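Local coordinates for protein superoxide dismutase [Mn/Fe] (Aeropyrum pernix, PDB 3AK2) that catalyses the dismutation of superoxide to oxygen and hydrogen peroxide at a metal site that works with manganese or iron, at residues L19-I23 and N185-V189; L103-F108 and E140-I144. One frame throughout, in Å; residues are numbered along the deposited sequence.

Contact 1: residues L19-I23 and N185-V189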
ATOM      1  N   LEU A  19     -32.588   2.886   7.735  1.00 13.98           N
ATOM      2  CA  LEU A  19     -31.572   3.436   8.637  1.00 14.19           C
ATOM      3  C   LEU A  19     -31.647   4.954   8.782  1.00 14.57           C
ATOM      4  O   LEU A  19     -30.786   5.578   9.411  1.00 14.34           O
ATOM      5  CB  LEU A  19     -30.165   2.993   8.219  1.00 13.87           C
ATOM      6  CG  LEU A  19     -29.908   1.483   8.156  1.00 13.94           C
ATOM      7  CD1 LEU A  19     -28.424   1.220   7.959  1.00 13.22           C
ATOM      8  CD2 LEU A  19     -30.415   0.733   9.387  1.00 14.03           C
ATOM      9  N   GLU A  20     -32.690   5.540   8.201  1.00 14.97           N
ATOM     10  CA  GLU A  20     -32.949   6.967   8.352  1.00 15.64           C
ATOM     11  C   GLU A  20     -33.325   7.279   9.800  1.00 15.52           C
ATOM     12  O   GLU A  20     -33.916   6.438  10.479  1.00 15.78           O
ATOM     13  CB  GLU A  20     -34.034   7.422   7.374  1.00 15.82           C
ATOM     14  CG  GLU A  20     -33.608   7.235   5.923  1.00 17.64           C
ATOM     15  CD  GLU A  20     -34.434   8.015   4.927  1.00 19.84           C
ATOM     16  OE1 GLU A  20     -35.604   8.346   5.229  1.00 21.55           O
ATOM     17  OE2 GLU A  20     -33.904   8.291   3.826  1.00 20.39           O
ATOM     18  N   PRO A  21     -32.973   8.484  10.283  1.00 15.53           N
ATOM     19  CA  PRO A  21     -32.329   9.580   9.557  1.00 15.34           C
ATOM     20  C   PRO A  21     -30.798   9.497   9.482  1.00 15.03           C
ATOM     21  O   PRO A  21     -30.172  10.367   8.887  1.00 15.04           O
ATOM     22  CB  PRO A  21     -32.735  10.802  10.381  1.00 15.54           C
ATOM     23  CG  PRO A  21     -32.791  10.289  11.771  1.00 15.70           C
ATOM     24  CD  PRO A  21     -33.254   8.853  11.684  1.00 15.67           C
ATOM     25  N   TYR A  22     -30.216   8.457  10.073  1.00 14.69           N
ATOM     26  CA  TYR A  22     -28.761   8.375  10.250  1.00 14.36           C
ATOM     27  C   TYR A  22     -27.982   8.097   8.970  1.00 13.84           C
ATOM     28  O   TYR A  22     -26.909   8.662   8.764  1.00 13.67           O
ATOM     29  CB  TYR A  22     -28.428   7.379  11.360  1.00 14.54           C
ATOM     30  CG  TYR A  22     -29.155   7.742  12.631  1.00 15.28           C
ATOM     31  CD1 TYR A  22     -30.239   6.988  13.083  1.00 15.85           C
ATOM     32  CD2 TYR A  22     -28.798   8.882  13.347  1.00 15.81           C
ATOM     33  CE1 TYR A  22     -30.928   7.351  14.245  1.00 16.59           C
ATOM     34  CE2 TYR A  22     -29.476   9.253  14.498  1.00 17.18           C
ATOM     35  CZ  TYR A  22     -30.533   8.484  14.943  1.00 16.61           C
ATOM     36  OH  TYR A  22     -31.194   8.866  16.091  1.00 18.44           O
ATOM     37  N   ILE A  23     -28.527   7.237   8.113  1.00 13.46           N
ATOM     38  CA  ILE A  23     -27.974   7.028   6.778  1.00 13.32           C
ATOM     39  C   ILE A  23     -29.131   7.051   5.787  1.00 13.35           C
ATOM     40  O   ILE A  23     -30.045   6.233   5.882  1.00 13.08           O
ATOM     41  CB  ILE A  23     -27.173   5.705   6.657  1.00 13.10           C
ATOM     42  CG1 ILE A  23     -26.139   5.588   7.784  1.00 13.38           C
ATOM     43  CG2 ILE A  23     -26.488   5.635   5.299  1.00 13.36           C
ATOM     44  CD1 ILE A  23     -25.450   4.231   7.872  1.00 13.83           C
ATOM     45  N   ASN A 185     -22.994   9.563  14.164  1.00 13.99           N
ATOM     46  CA  ASN A 185     -24.369   9.154  13.896  1.00 14.32           C
ATOM     47  C   ASN A 185     -24.542   7.649  13.694  1.00 14.03           C
ATOM     48  O   ASN A 185     -25.576   7.083  14.049  1.00 13.95           O
ATOM     49  CB  ASN A 185     -24.930   9.924  12.702  1.00 14.80           C
ATOM     50  CG  ASN A 185     -25.515  11.260  13.104  1.00 16.57           C
ATOM     51  OD1 ASN A 185     -26.613  11.323  13.652  1.00 19.18           O
ATOM     52  ND2 ASN A 185     -24.788  12.336  12.828  1.00 17.92           N
ATOM     53  N   TRP A 186     -23.517   7.007  13.141  1.00 13.75           N
ATOM     54  CA  TRP A 186     -23.548   5.571  12.858  1.00 13.06           C
ATOM     55  C   TRP A 186     -23.808   4.718  14.103  1.00 13.07           C
ATOM     56  O   TRP A 186     -24.451   3.671  14.018  1.00 12.87           O
ATOM     57  CB  TRP A 186     -22.247   5.162  12.158  1.00 13.11           C
ATOM     58  CG  TRP A 186     -22.008   3.685  12.020  1.00 12.00           C
ATOM     59  CD1 TRP A 186     -22.469   2.866  11.030  1.00 12.11           C
ATOM     60  CD2 TRP A 186     -21.217   2.867  12.888  1.00 11.32           C
ATOM     61  NE1 TRP A 186     -22.019   1.582  11.234  1.00 11.81           N
ATOM     62  CE2 TRP A 186     -21.248   1.555  12.367  1.00 11.30           C
ATOM     63  CE3 TRP A 186     -20.485   3.117  14.057  1.00 11.54           C
ATOM     64  CZ2 TRP A 186     -20.574   0.493  12.977  1.00 11.93           C
ATOM     65  CZ3 TRP A 186     -19.816   2.062  14.660  1.00 12.20           C
ATOM     66  CH2 TRP A 186     -19.862   0.765  14.116  1.00 12.72           C
ATOM     67  N   TRP A 187     -23.341   5.178  15.263  1.00 13.12           N
ATOM     68  CA  TRP A 187     -23.578   4.456  16.514  1.00 13.35           C
ATOM     69  C   TRP A 187     -25.059   4.199  16.785  1.00 13.42           C
ATOM     70  O   TRP A 187     -25.412   3.210  17.421  1.00 13.81           O
ATOM     71  CB  TRP A 187     -22.950   5.195  17.695  1.00 13.36           C
ATOM     72  CG  TRP A 187     -21.463   5.191  17.636  1.00 13.37           C
ATOM     73  CD1 TRP A 187     -20.656   6.214  17.233  1.00 13.42           C
ATOM     74  CD2 TRP A 187     -20.598   4.099  17.958  1.00 12.89           C
ATOM     75  NE1 TRP A 187     -19.337   5.830  17.292  1.00 13.30           N
ATOM     76  CE2 TRP A 187     -19.273   4.537  17.739  1.00 12.91           C
ATOM     77  CE3 TRP A 187     -20.812   2.792  18.418  1.00 13.49           C
ATOM     78  CZ2 TRP A 187     -18.165   3.712  17.960  1.00 13.03           C
ATOM     79  CZ3 TRP A 187     -19.710   1.973  18.640  1.00 13.84           C
ATOM     80  CH2 TRP A 187     -18.402   2.441  18.414  1.00 13.40           C
ATOM     81  N   ASN A 188     -25.917   5.080  16.276  1.00 13.66           N
ATOM     82  CA  ASN A 188     -27.359   4.964  16.490  1.00 14.13           C
ATOM     83  C   ASN A 188     -28.031   3.833  15.719  1.00 13.92           C
ATOM     84  O   ASN A 188     -29.203   3.526  15.958  1.00 14.35           O
ATOM     85  CB  ASN A 188     -28.038   6.295  16.185  1.00 14.57           C
ATOM     86  CG  ASN A 188     -27.583   7.394  17.111  1.00 16.07           C
ATOM     87  OD1 ASN A 188     -27.819   7.338  18.318  1.00 18.84           O
ATOM     88  ND2 ASN A 188     -26.917   8.398  16.556  1.00 16.19           N
ATOM     89  N   VAL A 189     -27.290   3.206  14.803  1.00 13.59           N
ATOM     90  CA  VAL A 189     -27.817   2.070  14.042  1.00 13.42           C
ATOM     91  C   VAL A 189     -27.019   0.766  14.217  1.00 13.12           C
ATOM     92  O   VAL A 189     -27.292  -0.222  13.542  1.00 13.12           O
ATOM     93  CB  VAL A 189     -27.996   2.395  12.522  1.00 13.43           C
ATOM     94  CG1 VAL A 189     -29.000   3.530  12.316  1.00 13.84           C
ATOM     95  CG2 VAL A 189     -26.655   2.720  11.856  1.00 13.67           C
TER
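The phenol ring of Tyr22 is the flat surface of this contact: Asn188 CB stands almost over its centre, 3.5 Å from the ring centroid and 10° off the normal, a CH-pi contact, while CD of Pro21, which follows a cis peptide bond, covers the opposite face toward the rim. At the edge, in the ring plane, Asn185 OD1 comes within 3.3 Å of Tyr22 CD2. The Asn188 amide lies 27° from parallel with the ring, its ND2 3.4 Å from Tyr22 CE2, and that same ND2 gives a bent bond to Asn185 O (3.1 Å), which also accepts from Asn188 N on the same face of its plane. The loop before helix 25-54 of the alpha-hairpin domain is thus laid against helix 179-186 and the 3-10 turn that follows in the C-terminal domain, the two-domain plan of iron/manganese superoxide dismutases. Asn185 ND2 turns to Ser181 O within its own helix. Deeper in, Val189 CG1, anti to its carbonyl carbon (chi1 -62°), reaches Tyr22 CD1 at 3.8 Å and Leu19 CD2 at 4.3 Å. Ile23 CD1 touches the other methyl, Val189 CG2, at 4.4 Å, and the Ile23 side chain lies about 10 Å from the manganese.

Contact 2: residues L103-F108 and E140-I144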
ATOM      1  N   LEU A 103     -16.120  -8.083  27.458  1.00 15.23           N
ATOM      2  CA  LEU A 103     -14.789  -7.882  26.891  1.00 15.33           C
ATOM      3  C   LEU A 103     -14.452  -6.402  26.730  1.00 15.35           C
ATOM      4  O   LEU A 103     -13.311  -5.996  26.945  1.00 14.84           O
ATOM      5  CB  LEU A 103     -14.628  -8.637  25.569  1.00 15.49           C
ATOM      6  CG  LEU A 103     -14.546 -10.165  25.645  1.00 15.91           C
ATOM      7  CD1 LEU A 103     -14.248 -10.749  24.274  1.00 16.27           C
ATOM      8  CD2 LEU A 103     -13.496 -10.628  26.652  1.00 16.82           C
ATOM      9  N   ILE A 104     -15.444  -5.592  26.376  1.00 15.57           N
ATOM     10  CA  ILE A 104     -15.238  -4.150  26.277  1.00 16.25           C
ATOM     11  C   ILE A 104     -14.825  -3.555  27.631  1.00 16.93           C
ATOM     12  O   ILE A 104     -13.941  -2.698  27.696  1.00 16.81           O
ATOM     13  CB  ILE A 104     -16.471  -3.437  25.679  1.00 16.19           C
ATOM     14  CG1 ILE A 104     -16.510  -3.642  24.162  1.00 16.18           C
ATOM     15  CG2 ILE A 104     -16.451  -1.948  25.986  1.00 15.99           C
ATOM     16  CD1 ILE A 104     -17.788  -3.154  23.503  1.00 16.83           C
ATOM     17  N   GLU A 105     -15.450  -4.038  28.704  1.00 17.91           N
ATOM     18  CA  GLU A 105     -15.114  -3.612  30.062  1.00 19.26           C
ATOM     19  C   GLU A 105     -13.689  -4.016  30.449  1.00 19.56           C
ATOM     20  O   GLU A 105     -12.924  -3.198  30.963  1.00 20.33           O
ATOM     21  CB  GLU A 105     -16.125  -4.185  31.068  1.00 19.61           C
ATOM     22  CG  GLU A 105     -15.899  -3.769  32.528  1.00 21.52           C
ATOM     23  CD  GLU A 105     -16.007  -2.265  32.759  1.00 23.95           C
ATOM     24  OE1 GLU A 105     -15.260  -1.743  33.615  1.00 25.70           O
ATOM     25  OE2 GLU A 105     -16.836  -1.604  32.095  1.00 25.49           O
ATOM     26  N   LYS A 106     -13.340  -5.270  30.177  1.00 19.79           N
ATOM     27  CA  LYS A 106     -12.053  -5.831  30.592  1.00 20.07           C
ATOM     28  C   LYS A 106     -10.865  -5.292  29.805  1.00 19.90           C
ATOM     29  O   LYS A 106      -9.759  -5.171  30.338  1.00 20.35           O
ATOM     30  CB  LYS A 106     -12.087  -7.353  30.485  1.00 20.24           C
ATOM     31  CG  LYS A 106     -12.968  -8.015  31.519  1.00 20.88           C
ATOM     32  CD  LYS A 106     -13.146  -9.481  31.211  1.00 21.82           C
ATOM     33  CE  LYS A 106     -13.883 -10.174  32.337  1.00 22.38           C
ATOM     34  NZ  LYS A 106     -14.265 -11.554  31.945  1.00 21.73           N
ATOM     35  N   GLN A 107     -11.094  -4.962  28.540  1.00 19.45           N
ATOM     36  CA  GLN A 107      -9.999  -4.589  27.652  1.00 18.80           C
ATOM     37  C   GLN A 107      -9.871  -3.100  27.408  1.00 18.39           C
ATOM     38  O   GLN A 107      -8.756  -2.572  27.368  1.00 18.43           O
ATOM     39  CB  GLN A 107     -10.149  -5.299  26.321  1.00 18.75           C
ATOM     40  CG  GLN A 107     -10.150  -6.795  26.445  1.00 18.74           C
ATOM     41  CD  GLN A 107     -10.179  -7.445  25.101  1.00 18.27           C
ATOM     42  OE1 GLN A 107     -11.084  -8.216  24.793  1.00 16.74           O
ATOM     43  NE2 GLN A 107      -9.195  -7.115  24.268  1.00 19.76           N
ATOM     44  N   PHE A 108     -11.003  -2.430  27.223  1.00 17.51           N
ATOM     45  CA  PHE A 108     -10.990  -1.016  26.866  1.00 17.15           C
ATOM     46  C   PHE A 108     -11.349  -0.111  28.038  1.00 17.16           C
ATOM     47  O   PHE A 108     -11.284   1.109  27.921  1.00 17.09           O
ATOM     48  CB  PHE A 108     -11.898  -0.749  25.658  1.00 16.83           C
ATOM     49  CG  PHE A 108     -11.558  -1.584  24.454  1.00 16.44           C
ATOM     50  CD1 PHE A 108     -10.415  -1.321  23.704  1.00 17.36           C
ATOM     51  CD2 PHE A 108     -12.376  -2.641  24.073  1.00 16.80           C
ATOM     52  CE1 PHE A 108     -10.092  -2.097  22.593  1.00 17.69           C
ATOM     53  CE2 PHE A 108     -12.061  -3.424  22.961  1.00 16.99           C
ATOM     54  CZ  PHE A 108     -10.916  -3.150  22.222  1.00 16.91           C
ATOM     55  N   GLU A 140      -7.838 -14.670  22.241  1.00 15.10           N
ATOM     56  CA  GLU A 140      -9.281 -14.693  22.510  1.00 15.82           C
ATOM     57  C   GLU A 140      -9.771 -13.377  23.137  1.00 15.71           C
ATOM     58  O   GLU A 140     -10.594 -13.361  24.063  1.00 16.33           O
ATOM     59  CB  GLU A 140      -9.679 -15.941  23.317  1.00 16.15           C
ATOM     60  CG  GLU A 140      -9.356 -17.236  22.562  1.00 18.44           C
ATOM     61  CD  GLU A 140      -9.992 -18.471  23.168  1.00 21.34           C
ATOM     62  OE1 GLU A 140     -10.838 -19.092  22.489  1.00 23.22           O
ATOM     63  OE2 GLU A 140      -9.646 -18.824  24.314  1.00 23.24           O
ATOM     64  N   GLU A 141      -9.249 -12.277  22.594  1.00 15.19           N
ATOM     65  CA  GLU A 141      -9.549 -10.922  23.037  1.00 14.99           C
ATOM     66  C   GLU A 141      -9.937 -10.054  21.848  1.00 13.93           C
ATOM     67  O   GLU A 141      -9.658 -10.397  20.695  1.00 13.68           O
ATOM     68  CB  GLU A 141      -8.318 -10.281  23.681  1.00 15.33           C
ATOM     69  CG  GLU A 141      -7.872 -10.883  24.988  1.00 17.00           C
ATOM     70  CD  GLU A 141      -6.899  -9.987  25.727  1.00 18.13           C
ATOM     71  OE1 GLU A 141      -6.192  -9.177  25.079  1.00 16.27           O
ATOM     72  OE2 GLU A 141      -6.840 -10.094  26.969  1.00 20.12           O
ATOM     73  N   LEU A 142     -10.553  -8.913  22.139  1.00 12.79           N
ATOM     74  CA  LEU A 142     -10.870  -7.916  21.126  1.00 12.38           C
ATOM     75  C   LEU A 142      -9.657  -7.069  20.763  1.00 11.78           C
ATOM     76  O   LEU A 142      -8.782  -6.815  21.598  1.00 12.25           O
ATOM     77  CB  LEU A 142     -11.999  -7.001  21.608  1.00 12.10           C
ATOM     78  CG  LEU A 142     -13.329  -7.675  21.949  1.00 12.26           C
ATOM     79  CD1 LEU A 142     -14.306  -6.667  22.520  1.00 13.21           C
ATOM     80  CD2 LEU A 142     -13.930  -8.360  20.735  1.00 13.23           C
ATOM     81  N   ARG A 143      -9.614  -6.652  19.500  1.00 11.29           N
ATOM     82  CA  ARG A 143      -8.610  -5.720  19.003  1.00 11.02           C
ATOM     83  C   ARG A 143      -9.303  -4.743  18.065  1.00 11.05           C
ATOM     84  O   ARG A 143     -10.228  -5.118  17.346  1.00 11.06           O
ATOM     85  CB  ARG A 143      -7.517  -6.466  18.226  1.00 10.90           C
ATOM     86  CG  ARG A 143      -6.688  -7.482  19.019  1.00 11.23           C
ATOM     87  CD  ARG A 143      -5.702  -6.787  19.947  1.00 11.98           C
ATOM     88  NE  ARG A 143      -4.848  -7.721  20.680  1.00 13.59           N
ATOM     89  CZ  ARG A 143      -5.090  -8.156  21.914  1.00 14.06           C
ATOM     90  NH1 ARG A 143      -4.243  -8.994  22.497  1.00 14.59           N
ATOM     91  NH2 ARG A 143      -6.173  -7.760  22.570  1.00 15.74           N
ATOM     92  N   ILE A 144      -8.863  -3.490  18.073  1.00 10.77           N
ATOM     93  CA  ILE A 144      -9.338  -2.507  17.100  1.00 10.90           C
ATOM     94  C   ILE A 144      -8.222  -2.214  16.107  1.00 10.35           C
ATOM     95  O   ILE A 144      -7.054  -2.092  16.490  1.00 10.51           O
ATOM     96  CB  ILE A 144      -9.835  -1.193  17.775  1.00 11.02           C
ATOM     97  CG1 ILE A 144     -11.030  -1.483  18.690  1.00 11.75           C
ATOM     98  CG2 ILE A 144     -10.209  -0.127  16.727  1.00 11.07           C
ATOM     99  CD1 ILE A 144     -11.443  -0.317  19.582  1.00 12.30           C
TER
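Leu142 O is gripped by two side chains: Gln107 NE2 from helix 98-108, at 2.7 Å and on a lone pair in the carbonyl plane though by a bent bond, and Arg143 NH2 from the next residue of its own strand, at 2.9 Å and from above that plane. Gln107 completes a pair of bonds to the same residue, since its OE1 takes the Leu142 N-H at 2.8 Å, nearly straight (172°) and again in plane on a lone pair. A side chain extended beyond CG carries the amide out to the strand, where both its ends are used on one backbone residue and its rotation is fixed. The Gln107 amide also stacks on the Glu141 carboxylate, planes 28° apart, and its NE2 sits side by side with Arg143 NH2 because both donors turn to Leu142 O. Arg143 meets Glu141 end-on, NH1 and NH2 both turned to OE1, with NH2 to Glu141 OE1 a salt bridge of 2.9 Å. The second subunit joins here: its Tyr7 OH bonds Arg143 NE.

Beside this polar patch, Leu142 CD1 packs 3.6 Å from Leu103 CB and lies at the edge of the Phe108 ring, while Ile144 CD1 comes to 3.7 Å from Phe108 CE1. The axes of 103-108 and 141-144 cross at -67°. Strand 141-148 is an outermost strand of the three-stranded antiparallel sheet within the chain, and Glu140 and Glu141 form a G1 bulge opposite Asp136. The Gln107 amide pairs with Leu142 N and O much as a neighbouring strand's backbone would, and Glu141 OE1, taking donors from Arg143 NH1 and NH2 and from Lys5 N of the second subunit, makes the carboxylate, probably charged, a tie between its own strand and the neighbour.

Overall arrangement
Contact 2 lies between the two segments of contact 1 in sequence: the chain passes 19-23, then 103-108 and 140-144, and returns at 185-189. Their centres are 24 Å apart and their nearest atoms about 7 Å, without touching. Contact 1 spans the two domains, bringing the loop ahead of helix 25-54 to helix 179-186 and the 3-10 turn that follows. Contact 2 stays within the C-terminal domain, setting helix 98-108 against strand 141-148. The three-stranded sheet relates them: 141-148 is one outermost strand, while the other, 159-165, carries the metal ligand Asp165 and meets Trp186. Contact 1 joins the two domains, with the side chain of Ile23 about 10 Å from the manganese, and contact 2 lies at a subunit interface.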